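Local coordinates for protein RNA-directed RNA polymerase (Infectious pancreatic necrosis virus, PDB 3ZED) that probably copies the viral RNA genome as an RNA-dependent RNA polymerase, adding ribonucleotides to a growing chain, and occurs both free and covalently joined to genomic RNA, at residues G162-S165 with G166-N169; D268-I271 with R272-R276; R308-Q311 with V312-D315; R373-D377 with N378-L382; V488-W491 with V492-G495. All coordinates share one frame; numbering follows the deposited sequence.

Contact 1 (G162-S165 with G166-N169); sequences GSYS and GQLN
Ser163 caps the start of helix 164-179 by accepting from the backbone of Gly166: its OG lies 3.1 Å from Gly166 N, with an N-H...O angle of 161°. With chi1 at 65°, OG stands between the backbone N and the carbonyl carbon, and from there it turns over the opening turn. Serine suits this N-cap place because its short hydroxyl reaches an amide that has no earlier helical carbonyl to use. The same OG is hydrogen-bonded to Asp315, whose carboxylate probably adds negative charge near the positive end of the helix. The carbonyl of Ser163 serves the first i to i+4 bond, Gln167 N to Ser163 O (3.0 Å).

Tyr164 runs side by side with Gln167, ring and amide planes only 26° apart and Tyr164 CD1 4.2 Å from Gln167 OE1. The rotation of the Gln167 amide is fixed by outside partners, OE1 taking a bond from His110 and NE2 giving bonds to Asn320 and Leu302. In the backbone, Tyr164 O accepts from Leu168 N at 2.8 Å, and Leu168 CG also rests on this oxygen.

Ser165 O is gripped twice by Asn169, by its backbone N and by its side-chain ND2, each at 2.8 Å. With CG beside its own backbone N, Asn169 folds back on its helix, and ND2 comes to Ser165 O from above the carbonyl plane. Ser165 OG is hydrogen-bonded to Asp40.

The turn is largely buried: Leu168 packs on helix 45-54, Tyr164, Gln167 and Leu168 all touch Leu459 of strand 456-459, and Asp315 approaches from the connection between strands 299-310 and 320-323.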
loop_
_atom_site.group_PDB
_atom_site.type_symbol
_atom_site.label_atom_id
_atom_site.label_comp_id
_atom_site.label_asym_id
_atom_site.label_seq_id
_atom_site.Cartn_x
_atom_site.Cartn_y
_atom_site.Cartn_z
ATOM N N GLY B 162 -3.442 19.723 -2.782
ATOM C CA GLY B 162 -4.736 20.235 -2.319
ATOM C C GLY B 162 -4.718 21.398 -1.344
ATOM O O GLY B 162 -3.969 22.361 -1.526
ATOM N N SER B 163 -5.560 21.318 -0.312
ATOM C CA SER B 163 -5.717 22.386 0.681
ATOM C C SER B 163 -6.097 21.832 2.043
ATOM O O SER B 163 -6.379 20.640 2.156
ATOM C CB SER B 163 -6.785 23.381 0.218
ATOM O OG SER B 163 -8.081 22.806 0.154
ATOM N N TYR B 164 -6.118 22.697 3.078
ATOM C CA TYR B 164 -6.551 22.318 4.434
ATOM C C TYR B 164 -8.039 21.931 4.405
ATOM O O TYR B 164 -8.397 20.901 4.956
ATOM C CB TYR B 164 -6.311 23.452 5.444
ATOM C CG TYR B 164 -4.899 23.545 5.983
ATOM C CD1 TYR B 164 -4.390 22.567 6.835
ATOM C CD2 TYR B 164 -4.101 24.654 5.709
ATOM C CE1 TYR B 164 -3.106 22.670 7.367
ATOM C CE2 TYR B 164 -2.819 24.771 6.241
ATOM C CZ TYR B 164 -2.329 23.781 7.077
ATOM O OH TYR B 164 -1.070 23.917 7.601
ATOM N N SER B 165 -8.889 22.734 3.719
ATOM C CA SER B 165 -10.323 22.461 3.565
ATOM C C SER B 165 -10.530 21.082 2.905
ATOM O O SER B 165 -11.359 20.290 3.371
ATOM C CB SER B 165 -11.001 23.556 2.747
ATOM O OG SER B 165 -11.212 24.733 3.508
ATOM N N GLY B 166 -9.769 20.824 1.828
ATOM C CA GLY B 166 -9.781 19.547 1.121
ATOM C C GLY B 166 -9.497 18.391 2.070
ATOM O O GLY B 166 -10.296 17.446 2.132
ATOM N N GLN B 167 -8.403 18.515 2.900
ATOM C CA GLN B 167 -7.981 17.523 3.900
ATOM C C GLN B 167 -9.042 17.313 4.980
ATOM O O GLN B 167 -9.327 16.173 5.340
ATOM C CB GLN B 167 -6.650 17.938 4.574
ATOM C CG GLN B 167 -5.423 17.843 3.676
ATOM C CD GLN B 167 -4.166 17.951 4.490
ATOM O OE1 GLN B 167 -3.670 19.041 4.756
ATOM N NE2 GLN B 167 -3.641 16.822 4.939
ATOM N N LEU B 168 -9.624 18.414 5.493
ATOM C CA LEU B 168 -10.635 18.391 6.555
ATOM C C LEU B 168 -11.947 17.748 6.068
ATOM O O LEU B 168 -12.510 16.914 6.783
ATOM C CB LEU B 168 -10.869 19.807 7.105
ATOM C CG LEU B 168 -9.681 20.405 7.890
ATOM C CD1 LEU B 168 -9.838 21.902 8.083
ATOM C CD2 LEU B 168 -9.489 19.720 9.228
ATOM N N ASN B 169 -12.396 18.095 4.848
ATOM C CA ASN B 169 -13.588 17.514 4.231
ATOM C C ASN B 169 -13.383 16.024 3.951
ATOM O O ASN B 169 -14.325 15.243 4.086
ATOM C CB ASN B 169 -13.952 18.242 2.941
ATOM C CG ASN B 169 -14.715 19.502 3.205
ATOM O OD1 ASN B 169 -15.872 19.475 3.622
ATOM N ND2 ASN B 169 -14.071 20.633 2.993
#

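Contact 2 (D268-I271 with R272-R276); sequences DSFI and RDLGR
Four successive i to i+4 bonds join 268-271 to 272-276 within helix 260-278: Arg272 N to Asp268 O, Asp273 N to Ser269 O, Leu274 N to Phe270 O and Gly275 N to Ile271 O, all between 2.9 and 3.0 Å. The helix runs through without a break.

Arg272 is the side chain that doubles back. It leaves the helix with CG on the far side from the backbone N (chi1 168°), then bends at chi3 (46°), which lays its guanidinium over the preceding turn. One face of that group has Asp268 O 3.9 Å above its centre, and NH2 comes to 3.5 Å from Asp268 CB. The charges probably attract only weakly, Asp268 OD2 being 4.3 Å from Arg272 NH2, beyond a salt bridge; OD2 is instead hydrogen-bonded to Ser222. Ser269, a small polar residue, turns its OG to the carbonyl of Val265 one turn earlier.

The apolar side is made by Phe270 and Leu274, one turn apart, with Phe270 CE2 4.3 Å from Leu274 CD2. Ile271 is apolar and buried too, but makes its packing with other helices; all three suit a buried face. Arginine and aspartate at 272 and 273 fit the more exposed one.

That apolar face looks into the protein: Phe270 meets Phe294 edge-to-face and touches Leu331 of helix 326-340, Ile271 packs on helix 438-452 as well as on Leu331, and Leu274 lies against Val287 of helix 283-293.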
loop_
_atom_site.group_PDB
_atom_site.type_symbol
_atom_site.label_atom_id
_atom_site.label_comp_id
_atom_site.label_asym_id
_atom_site.label_seq_id
_atom_site.Cartn_x
_atom_site.Cartn_y
_atom_site.Cartn_z
ATOM N N ASP B 268 13.455 0.174 19.949
ATOM C CA ASP B 268 14.055 -0.729 20.935
ATOM C C ASP B 268 13.383 -0.598 22.294
ATOM O O ASP B 268 12.979 -1.599 22.886
ATOM C CB ASP B 268 15.557 -0.423 21.129
ATOM C CG ASP B 268 16.535 -1.007 20.133
ATOM O OD1 ASP B 268 16.116 -1.320 18.991
ATOM O OD2 ASP B 268 17.735 -1.086 20.467
ATOM N N SER B 269 13.291 0.647 22.793
ATOM C CA SER B 269 12.737 0.957 24.110
ATOM C C SER B 269 11.264 0.584 24.198
ATOM O O SER B 269 10.854 0.058 25.224
ATOM C CB SER B 269 12.926 2.434 24.444
ATOM O OG SER B 269 14.295 2.805 24.417
ATOM N N PHE B 270 10.486 0.818 23.123
ATOM C CA PHE B 270 9.066 0.498 23.132
ATOM C C PHE B 270 8.820 -1.011 23.239
ATOM O O PHE B 270 8.046 -1.415 24.099
ATOM C CB PHE B 270 8.340 1.073 21.893
ATOM C CG PHE B 270 6.852 0.810 21.899
ATOM C CD1 PHE B 270 6.027 1.398 22.857
ATOM C CD2 PHE B 270 6.278 -0.048 20.964
ATOM C CE1 PHE B 270 4.647 1.152 22.865
ATOM C CE2 PHE B 270 4.894 -0.298 20.969
ATOM C CZ PHE B 270 4.090 0.304 21.919
ATOM N N ILE B 271 9.459 -1.829 22.376
ATOM C CA ILE B 271 9.278 -3.288 22.360
ATOM C C ILE B 271 9.833 -3.927 23.671
ATOM O O ILE B 271 9.205 -4.855 24.192
ATOM C CB ILE B 271 9.843 -3.957 21.048
ATOM C CG1 ILE B 271 9.335 -5.413 20.851
ATOM C CG2 ILE B 271 11.368 -3.882 20.919
ATOM C CD1 ILE B 271 7.857 -5.543 20.513
ATOM N N ARG B 272 10.958 -3.394 24.218
ATOM C CA ARG B 272 11.579 -3.884 25.458
ATOM C C ARG B 272 10.708 -3.558 26.673
ATOM O O ARG B 272 10.494 -4.431 27.517
ATOM C CB ARG B 272 12.989 -3.293 25.615
ATOM C CG ARG B 272 13.654 -3.468 26.998
ATOM C CD ARG B 272 15.145 -3.173 26.987
ATOM N NE ARG B 272 15.458 -1.937 26.265
ATOM C CZ ARG B 272 16.186 -1.884 25.157
ATOM N NH1 ARG B 272 16.721 -2.990 24.651
ATOM N NH2 ARG B 272 16.405 -0.721 24.556
ATOM N N ASP B 273 10.199 -2.307 26.750
ATOM C CA ASP B 273 9.339 -1.848 27.849
ATOM C C ASP B 273 8.007 -2.561 27.833
ATOM O O ASP B 273 7.472 -2.834 28.897
ATOM C CB ASP B 273 9.114 -0.328 27.808
ATOM C CG ASP B 273 10.232 0.528 28.376
ATOM O OD1 ASP B 273 11.326 -0.023 28.666
ATOM O OD2 ASP B 273 10.020 1.752 28.524
ATOM N N LEU B 274 7.477 -2.868 26.636
ATOM C CA LEU B 274 6.225 -3.601 26.472
ATOM C C LEU B 274 6.404 -5.054 26.964
ATOM O O LEU B 274 5.597 -5.525 27.766
ATOM C CB LEU B 274 5.783 -3.548 25.002
ATOM C CG LEU B 274 4.397 -4.094 24.623
ATOM C CD1 LEU B 274 3.264 -3.348 25.363
ATOM C CD2 LEU B 274 4.185 -3.996 23.116
ATOM N N GLY B 275 7.470 -5.716 26.519
ATOM C CA GLY B 275 7.774 -7.088 26.897
ATOM C C GLY B 275 7.969 -7.286 28.382
ATOM O O GLY B 275 7.492 -8.278 28.938
ATOM N N ARG B 276 8.646 -6.317 29.034
ATOM C CA ARG B 276 8.901 -6.339 30.470
ATOM C C ARG B 276 7.614 -6.104 31.245
ATOM O O ARG B 276 7.329 -6.856 32.177
ATOM C CB ARG B 276 9.952 -5.288 30.853
ATOM C CG ARG B 276 11.340 -5.864 31.034
ATOM C CD ARG B 276 12.362 -5.163 30.175
ATOM N NE ARG B 276 12.752 -3.852 30.700
ATOM C CZ ARG B 276 14.012 -3.450 30.850
ATOM N NH1 ARG B 276 15.019 -4.258 30.529
ATOM N NH2 ARG B 276 14.277 -2.244 31.336
#

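Contact 3 (R308-Q311 with V312-D315); sequences RYTQ and VDWD
Trp314 and Gln311 meet through the backbone in the turn that follows strand 299-310, part of a mixed sheet. Trp314 N donates to Gln311 O at 3.1 Å, and Asp313 N to Thr310 O at the same length. Both donors stand well above the carbonyl planes, as two overlapping i to i+3 bonds wind the chain away from the strand.

Gln311 uses its extended side chain outside this turn, NE2 reaching the carbonyl of Leu157 in the neighbouring strand 157-160. A long amide suits the place, where the chain leaves the sheet but can still bond to its neighbour.

The indole of Trp314 swings back to Tyr309. Its chi1 of -170° sets CG opposite the backbone N, and the tyrosine presents its edge toward the six-membered ring's face in an offset edge-to-face pair, centroids 5.9 Å apart and planes at 84°. The pair bridges the strand's end and the turn, while Tyr309 OH finds partners in Lys305 and Arg319. Thr310 and Asp313 lie side by side, pointing the same way, Thr310 CG2 being 3.6 Å from Asp313 OD2. At the indole's benzo end, Trp314 CE3 lies 3.8 Å from Tyr309 CB, and CZ3 is 3.9 Å from Tyr309 CD2.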
loop_
_atom_site.group_PDB
_atom_site.type_symbol
_atom_site.label_atom_id
_atom_site.label_comp_id
_atom_site.label_asym_id
_atom_site.label_seq_id
_atom_site.Cartn_x
_atom_site.Cartn_y
_atom_site.Cartn_z
ATOM N N ARG B 308 -3.736 14.357 -9.049
ATOM C CA ARG B 308 -4.394 15.127 -10.083
ATOM C C ARG B 308 -5.853 15.231 -9.646
ATOM O O ARG B 308 -6.682 14.354 -9.914
ATOM C CB ARG B 308 -4.154 14.524 -11.488
ATOM C CG ARG B 308 -2.697 14.785 -11.931
ATOM C CD ARG B 308 -2.127 13.993 -13.098
ATOM N NE ARG B 308 -1.563 12.727 -12.665
ATOM C CZ ARG B 308 -0.289 12.363 -12.737
ATOM N NH1 ARG B 308 0.614 13.175 -13.259
ATOM N NH2 ARG B 308 0.090 11.185 -12.292
ATOM N N TYR B 309 -6.119 16.282 -8.843
ATOM C CA TYR B 309 -7.425 16.605 -8.293
ATOM C C TYR B 309 -8.272 17.383 -9.273
ATOM O O TYR B 309 -7.743 18.050 -10.158
ATOM C CB TYR B 309 -7.256 17.427 -7.006
ATOM C CG TYR B 309 -6.607 16.658 -5.879
ATOM C CD1 TYR B 309 -7.283 15.630 -5.234
ATOM C CD2 TYR B 309 -5.325 16.973 -5.441
ATOM C CE1 TYR B 309 -6.690 14.908 -4.202
ATOM C CE2 TYR B 309 -4.723 16.266 -4.401
ATOM C CZ TYR B 309 -5.418 15.242 -3.776
ATOM O OH TYR B 309 -4.861 14.527 -2.745
ATOM N N THR B 310 -9.594 17.326 -9.097
ATOM C CA THR B 310 -10.554 18.114 -9.877
ATOM C C THR B 310 -10.500 19.529 -9.301
ATOM O O THR B 310 -10.615 19.678 -8.084
ATOM C CB THR B 310 -11.933 17.431 -9.804
ATOM O OG1 THR B 310 -11.891 16.294 -10.660
ATOM C CG2 THR B 310 -13.052 18.296 -10.249
ATOM N N GLN B 311 -10.274 20.559 -10.156
ATOM C CA GLN B 311 -10.220 21.972 -9.735
ATOM C C GLN B 311 -11.481 22.389 -8.970
ATOM O O GLN B 311 -11.382 22.996 -7.916
ATOM C CB GLN B 311 -10.039 22.904 -10.935
ATOM C CG GLN B 311 -8.646 22.854 -11.558
ATOM C CD GLN B 311 -8.595 23.684 -12.804
ATOM O OE1 GLN B 311 -9.344 24.637 -12.978
ATOM N NE2 GLN B 311 -7.708 23.352 -13.704
ATOM N N VAL B 312 -12.665 22.018 -9.486
ATOM C CA VAL B 312 -13.965 22.341 -8.888
ATOM C C VAL B 312 -14.081 21.749 -7.447
ATOM O O VAL B 312 -14.743 22.360 -6.612
ATOM C CB VAL B 312 -15.121 21.910 -9.846
ATOM C CG1 VAL B 312 -16.402 21.553 -9.105
ATOM C CG2 VAL B 312 -15.400 23.013 -10.868
ATOM N N ASP B 313 -13.386 20.639 -7.143
ATOM C CA ASP B 313 -13.426 20.006 -5.814
ATOM C C ASP B 313 -12.104 20.130 -5.062
ATOM O O ASP B 313 -11.891 19.384 -4.103
ATOM C CB ASP B 313 -13.822 18.517 -5.915
ATOM C CG ASP B 313 -15.117 18.250 -6.664
ATOM O OD1 ASP B 313 -16.093 19.011 -6.460
ATOM O OD2 ASP B 313 -15.149 17.290 -7.469
ATOM N N TRP B 314 -11.237 21.105 -5.445
ATOM C CA TRP B 314 -9.943 21.347 -4.784
ATOM C C TRP B 314 -10.065 21.473 -3.262
ATOM O O TRP B 314 -9.235 20.917 -2.537
ATOM C CB TRP B 314 -9.316 22.626 -5.337
ATOM C CG TRP B 314 -7.896 22.852 -4.909
ATOM C CD1 TRP B 314 -7.448 23.790 -4.027
ATOM C CD2 TRP B 314 -6.731 22.177 -5.405
ATOM N NE1 TRP B 314 -6.081 23.722 -3.915
ATOM C CE2 TRP B 314 -5.607 22.756 -4.768
ATOM C CE3 TRP B 314 -6.528 21.118 -6.307
ATOM C CZ2 TRP B 314 -4.291 22.334 -5.026
ATOM C CZ3 TRP B 314 -5.227 20.680 -6.539
ATOM C CH2 TRP B 314 -4.126 21.282 -5.901
ATOM N N ASP B 315 -11.077 22.221 -2.782
ATOM C CA ASP B 315 -11.293 22.439 -1.350
ATOM C C ASP B 315 -12.309 21.443 -0.746
ATOM O O ASP B 315 -12.667 21.572 0.426
ATOM C CB ASP B 315 -11.738 23.898 -1.097
ATOM C CG ASP B 315 -10.703 24.931 -1.525
ATOM O OD1 ASP B 315 -9.516 24.769 -1.162
ATOM O OD2 ASP B 315 -11.080 25.899 -2.222
#

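Contact 4 (R373-D377 with N378-L382); sequences RDSLD and NDEDL
With chi1 at -69°, Asn378 sets CG beside its own backbone N, and this folds the amide back over the last turn of helix 364-377, where ND2 lies 2.9 Å from Asp374 O. The bond is weak and strongly bent at the hydrogen; the stronger hold on Asp374 O is from Asn378 N, at 3.0 Å. Leu382, its CG opposite the backbone N, sends both methyls back toward Ser375: Leu382 CD1 stands 3.7 Å from Ser375 OG and CD2 3.8 Å. The hydroxyl itself makes a weak bond to the carbonyl of Ile371, a common use of serine inside a helix; the small side chain also lets the leucine methyls come close.

Between these two contacts the helix ends in a Schellman motif. Asp379 takes a positive phi of 50°, reversing the chain, and Glu380 N then reaches Ser375 O at 2.8 Å in an almost straight bond (174°). The companion bond, Asp379 N to Leu376 O, is weak at 3.4 Å. Asp379 holds the position more often given to glycine; its carboxylate pairs with Arg525, which also bonds Leu376 O and so ties both sides of the turn to helix 524-533. Asp381 makes a salt bridge with Lys496. Leu376 packs on Leu393 of strand 389-394, and Leu382, at the start of strand 382-386, bonds through its backbone to the same Leu393.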
loop_
_atom_site.group_PDB
_atom_site.type_symbol
_atom_site.label_atom_id
_atom_site.label_comp_id
_atom_site.label_asym_id
_atom_site.label_seq_id
_atom_site.Cartn_x
_atom_site.Cartn_y
_atom_site.Cartn_z
ATOM N N ARG B 373 -9.884 -15.764 -21.183
ATOM C CA ARG B 373 -10.390 -16.467 -22.373
ATOM C C ARG B 373 -10.764 -17.917 -22.055
ATOM O O ARG B 373 -11.831 -18.361 -22.483
ATOM C CB ARG B 373 -9.394 -16.392 -23.543
ATOM C CG ARG B 373 -9.395 -15.007 -24.230
ATOM C CD ARG B 373 -8.395 -14.930 -25.372
ATOM N NE ARG B 373 -7.044 -14.638 -24.883
ATOM C CZ ARG B 373 -5.939 -14.624 -25.632
ATOM N NH1 ARG B 373 -6.003 -14.904 -26.932
ATOM N NH2 ARG B 373 -4.762 -14.338 -25.083
ATOM N N ASP B 374 -9.931 -18.632 -21.269
ATOM C CA ASP B 374 -10.212 -20.008 -20.864
ATOM C C ASP B 374 -11.478 -20.061 -19.995
ATOM O O ASP B 374 -12.300 -20.959 -20.182
ATOM C CB ASP B 374 -9.000 -20.653 -20.138
ATOM C CG ASP B 374 -7.765 -20.907 -21.009
ATOM O OD1 ASP B 374 -7.797 -20.548 -22.223
ATOM O OD2 ASP B 374 -6.761 -21.439 -20.479
ATOM N N SER B 375 -11.666 -19.071 -19.106
ATOM C CA SER B 375 -12.848 -18.985 -18.259
ATOM C C SER B 375 -14.107 -18.850 -19.104
ATOM O O SER B 375 -15.066 -19.600 -18.891
ATOM C CB SER B 375 -12.738 -17.820 -17.279
ATOM O OG SER B 375 -11.885 -18.176 -16.204
ATOM N N LEU B 376 -14.088 -17.920 -20.081
ATOM C CA LEU B 376 -15.213 -17.663 -20.984
ATOM C C LEU B 376 -15.549 -18.901 -21.840
ATOM O O LEU B 376 -16.734 -19.199 -22.009
ATOM C CB LEU B 376 -14.944 -16.448 -21.882
ATOM C CG LEU B 376 -14.912 -15.076 -21.170
ATOM C CD1 LEU B 376 -14.259 -14.045 -22.053
ATOM C CD2 LEU B 376 -16.334 -14.608 -20.715
ATOM N N ASP B 377 -14.511 -19.637 -22.341
ATOM C CA ASP B 377 -14.706 -20.848 -23.147
ATOM C C ASP B 377 -15.303 -21.983 -22.321
ATOM O O ASP B 377 -16.075 -22.778 -22.860
ATOM C CB ASP B 377 -13.377 -21.323 -23.787
ATOM C CG ASP B 377 -12.696 -20.346 -24.739
ATOM O OD1 ASP B 377 -13.303 -19.281 -25.046
ATOM O OD2 ASP B 377 -11.542 -20.625 -25.151
ATOM N N ASN B 378 -14.925 -22.077 -21.032
ATOM C CA ASN B 378 -15.382 -23.134 -20.131
ATOM C C ASN B 378 -16.608 -22.694 -19.295
ATOM O O ASN B 378 -17.081 -23.456 -18.451
ATOM C CB ASN B 378 -14.232 -23.572 -19.229
ATOM C CG ASN B 378 -13.136 -24.298 -19.973
ATOM O OD1 ASN B 378 -13.371 -25.312 -20.643
ATOM N ND2 ASN B 378 -11.909 -23.811 -19.855
ATOM N N ASP B 379 -17.134 -21.484 -19.575
ATOM C CA ASP B 379 -18.272 -20.854 -18.895
ATOM C C ASP B 379 -18.082 -20.893 -17.343
ATOM O O ASP B 379 -18.991 -21.265 -16.585
ATOM C CB ASP B 379 -19.610 -21.470 -19.350
ATOM C CG ASP B 379 -20.802 -20.545 -19.168
ATOM O OD1 ASP B 379 -20.786 -19.415 -19.738
ATOM O OD2 ASP B 379 -21.750 -20.939 -18.455
ATOM N N GLU B 380 -16.863 -20.505 -16.902
ATOM C CA GLU B 380 -16.452 -20.441 -15.503
ATOM C C GLU B 380 -16.357 -18.992 -15.037
ATOM O O GLU B 380 -15.884 -18.128 -15.788
ATOM C CB GLU B 380 -15.090 -21.125 -15.292
ATOM C CG GLU B 380 -15.065 -22.625 -15.544
ATOM C CD GLU B 380 -13.680 -23.239 -15.662
ATOM O OE1 GLU B 380 -12.680 -22.484 -15.645
ATOM O OE2 GLU B 380 -13.598 -24.479 -15.803
ATOM N N ASP B 381 -16.809 -18.730 -13.792
ATOM C CA ASP B 381 -16.725 -17.414 -13.173
ATOM C C ASP B 381 -15.301 -17.200 -12.719
ATOM O O ASP B 381 -14.567 -18.159 -12.523
ATOM C CB ASP B 381 -17.722 -17.279 -11.999
ATOM C CG ASP B 381 -19.192 -17.348 -12.393
ATOM O OD1 ASP B 381 -19.536 -16.895 -13.504
ATOM O OD2 ASP B 381 -20.000 -17.845 -11.580
ATOM N N LEU B 382 -14.897 -15.955 -12.568
ATOM C CA LEU B 382 -13.526 -15.641 -12.178
ATOM C C LEU B 382 -13.505 -14.462 -11.210
ATOM O O LEU B 382 -14.279 -13.509 -11.371
ATOM C CB LEU B 382 -12.735 -15.307 -13.465
ATOM C CG LEU B 382 -11.213 -15.250 -13.434
ATOM C CD1 LEU B 382 -10.594 -16.626 -13.082
ATOM C CD2 LEU B 382 -10.701 -14.816 -14.797
#

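Contact 5 (V488-W491 with V492-G495); sequences VAEW and VKAG
Trp491 has Val488 O at the edge of its indole, in the plane of the ring, while CG2 of Val492 approaches obliquely, 3.6 Å from Trp491 CE3. The carboxylate of Glu490, the other flat group, lies beside the stem of Lys493, OE1 being 3.9 Å from Lys493 CD.

Glutamate and lysine run alongside each other without a direct salt bridge, Glu490 OE1 being 4.7 Å from Lys493 NZ. A water joins them, donating a hydrogen bond to Glu490 OE2 (2.7 Å) and accepting from Lys493 NZ (3.1 Å). Lysine's fully extended chain suits the exposed side; Glu490, bent at chi2 (-63°), is buried, and Lys510 and Tyr192 satisfy its oxygens.

Along the backbone the final regular bonds are Val492 N to Val488 O, Lys493 N to Ala489 O and Ala494 N to Glu490 O. Gly495 then ends helix 476-493 as the C' residue of a Schellman motif, its positive phi (81°) being easy for glycine, with Gly495 N bonded to Val492 O and Lys496 N to Trp491 O.

The helix end packs against several other elements: Trp491 reaches Val383 of strand 382-386 and Phe504 of helix 502-505, Val492 packs on helix 706-714, and Glu490 touches helix 507-511.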
loop_
_atom_site.group_PDB
_atom_site.type_symbol
_atom_site.label_atom_id
_atom_site.label_comp_id
_atom_site.label_asym_id
_atom_site.label_seq_id
_atom_site.Cartn_x
_atom_site.Cartn_y
_atom_site.Cartn_z
ATOM N N VAL B 488 -15.604 -10.911 -1.113
ATOM C CA VAL B 488 -15.575 -12.002 -2.110
ATOM C C VAL B 488 -16.128 -13.301 -1.491
ATOM O O VAL B 488 -16.968 -13.935 -2.124
ATOM C CB VAL B 488 -14.167 -12.195 -2.746
ATOM C CG1 VAL B 488 -14.089 -13.472 -3.581
ATOM C CG2 VAL B 488 -13.795 -10.984 -3.593
ATOM N N ALA B 489 -15.711 -13.661 -0.256
ATOM C CA ALA B 489 -16.224 -14.851 0.442
ATOM C C ALA B 489 -17.758 -14.790 0.598
ATOM O O ALA B 489 -18.433 -15.806 0.436
ATOM C CB ALA B 489 -15.568 -14.981 1.805
ATOM N N GLU B 490 -18.300 -13.590 0.889
ATOM C CA GLU B 490 -19.739 -13.374 1.054
ATOM C C GLU B 490 -20.455 -13.437 -0.302
ATOM O O GLU B 490 -21.571 -13.922 -0.354
ATOM C CB GLU B 490 -20.032 -12.052 1.787
ATOM C CG GLU B 490 -19.757 -12.127 3.281
ATOM C CD GLU B 490 -20.603 -13.119 4.054
ATOM O OE1 GLU B 490 -21.817 -13.246 3.766
ATOM O OE2 GLU B 490 -20.039 -13.779 4.954
ATOM N N TRP B 491 -19.791 -13.016 -1.389
ATOM C CA TRP B 491 -20.330 -13.114 -2.753
ATOM C C TRP B 491 -20.467 -14.594 -3.122
ATOM O O TRP B 491 -21.539 -15.006 -3.564
ATOM C CB TRP B 491 -19.433 -12.347 -3.735
ATOM C CG TRP B 491 -19.623 -12.652 -5.193
ATOM C CD1 TRP B 491 -20.643 -12.229 -5.995
ATOM C CD2 TRP B 491 -18.698 -13.343 -6.047
ATOM N NE1 TRP B 491 -20.421 -12.625 -7.293
ATOM C CE2 TRP B 491 -19.237 -13.318 -7.353
ATOM C CE3 TRP B 491 -17.456 -13.982 -5.834
ATOM C CZ2 TRP B 491 -18.592 -13.934 -8.442
ATOM C CZ3 TRP B 491 -16.818 -14.586 -6.912
ATOM C CH2 TRP B 491 -17.385 -14.562 -8.198
ATOM N N VAL B 492 -19.429 -15.406 -2.835
ATOM C CA VAL B 492 -19.427 -16.854 -3.078
ATOM C C VAL B 492 -20.542 -17.513 -2.226
ATOM O O VAL B 492 -21.338 -18.281 -2.772
ATOM C CB VAL B 492 -18.026 -17.488 -2.816
ATOM C CG1 VAL B 492 -18.068 -19.020 -2.886
ATOM C CG2 VAL B 492 -16.974 -16.936 -3.787
ATOM N N LYS B 493 -20.626 -17.165 -0.916
ATOM C CA LYS B 493 -21.640 -17.698 0.001
ATOM C C LYS B 493 -23.067 -17.387 -0.494
ATOM O O LYS B 493 -23.901 -18.282 -0.488
ATOM C CB LYS B 493 -21.432 -17.155 1.425
ATOM C CG LYS B 493 -22.307 -17.811 2.459
ATOM C CD LYS B 493 -22.251 -17.111 3.786
ATOM C CE LYS B 493 -23.196 -17.766 4.768
ATOM N NZ LYS B 493 -23.181 -17.079 6.080
ATOM N N ALA B 494 -23.323 -16.151 -0.979
ATOM C CA ALA B 494 -24.640 -15.721 -1.474
ATOM C C ALA B 494 -24.997 -16.320 -2.859
ATOM O O ALA B 494 -26.030 -15.958 -3.430
ATOM C CB ALA B 494 -24.703 -14.201 -1.527
ATOM N N GLY B 495 -24.168 -17.236 -3.365
ATOM C CA GLY B 495 -24.393 -17.914 -4.639
ATOM C C GLY B 495 -23.976 -17.104 -5.846
ATOM O O GLY B 495 -24.593 -17.214 -6.909
HETATM O O HOH W 1 -21.188 -14.941 7.078
#

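In the fold
Each contact is local, its segments adjoining in sequence, so none encloses a long loop; from the N terminus they follow in series, neither nested nor crossing. Contact 1 opens helix 164-179, contact 2 lies within helix 260-278, and contact 3 turns the chain out of strand 299-310. Contacts 1 and 3 touch, their centres about 10 Å apart, tying a helix start to the loop that follows the strand. Contacts 4 and 5 close helices 364-377 and 476-493, both by Schellman motifs; their centres are about 18 Å apart, and strand 382-386 lies between their helices in sequence. Contact 2 stands apart, about 53 Å from contact 4 between centres.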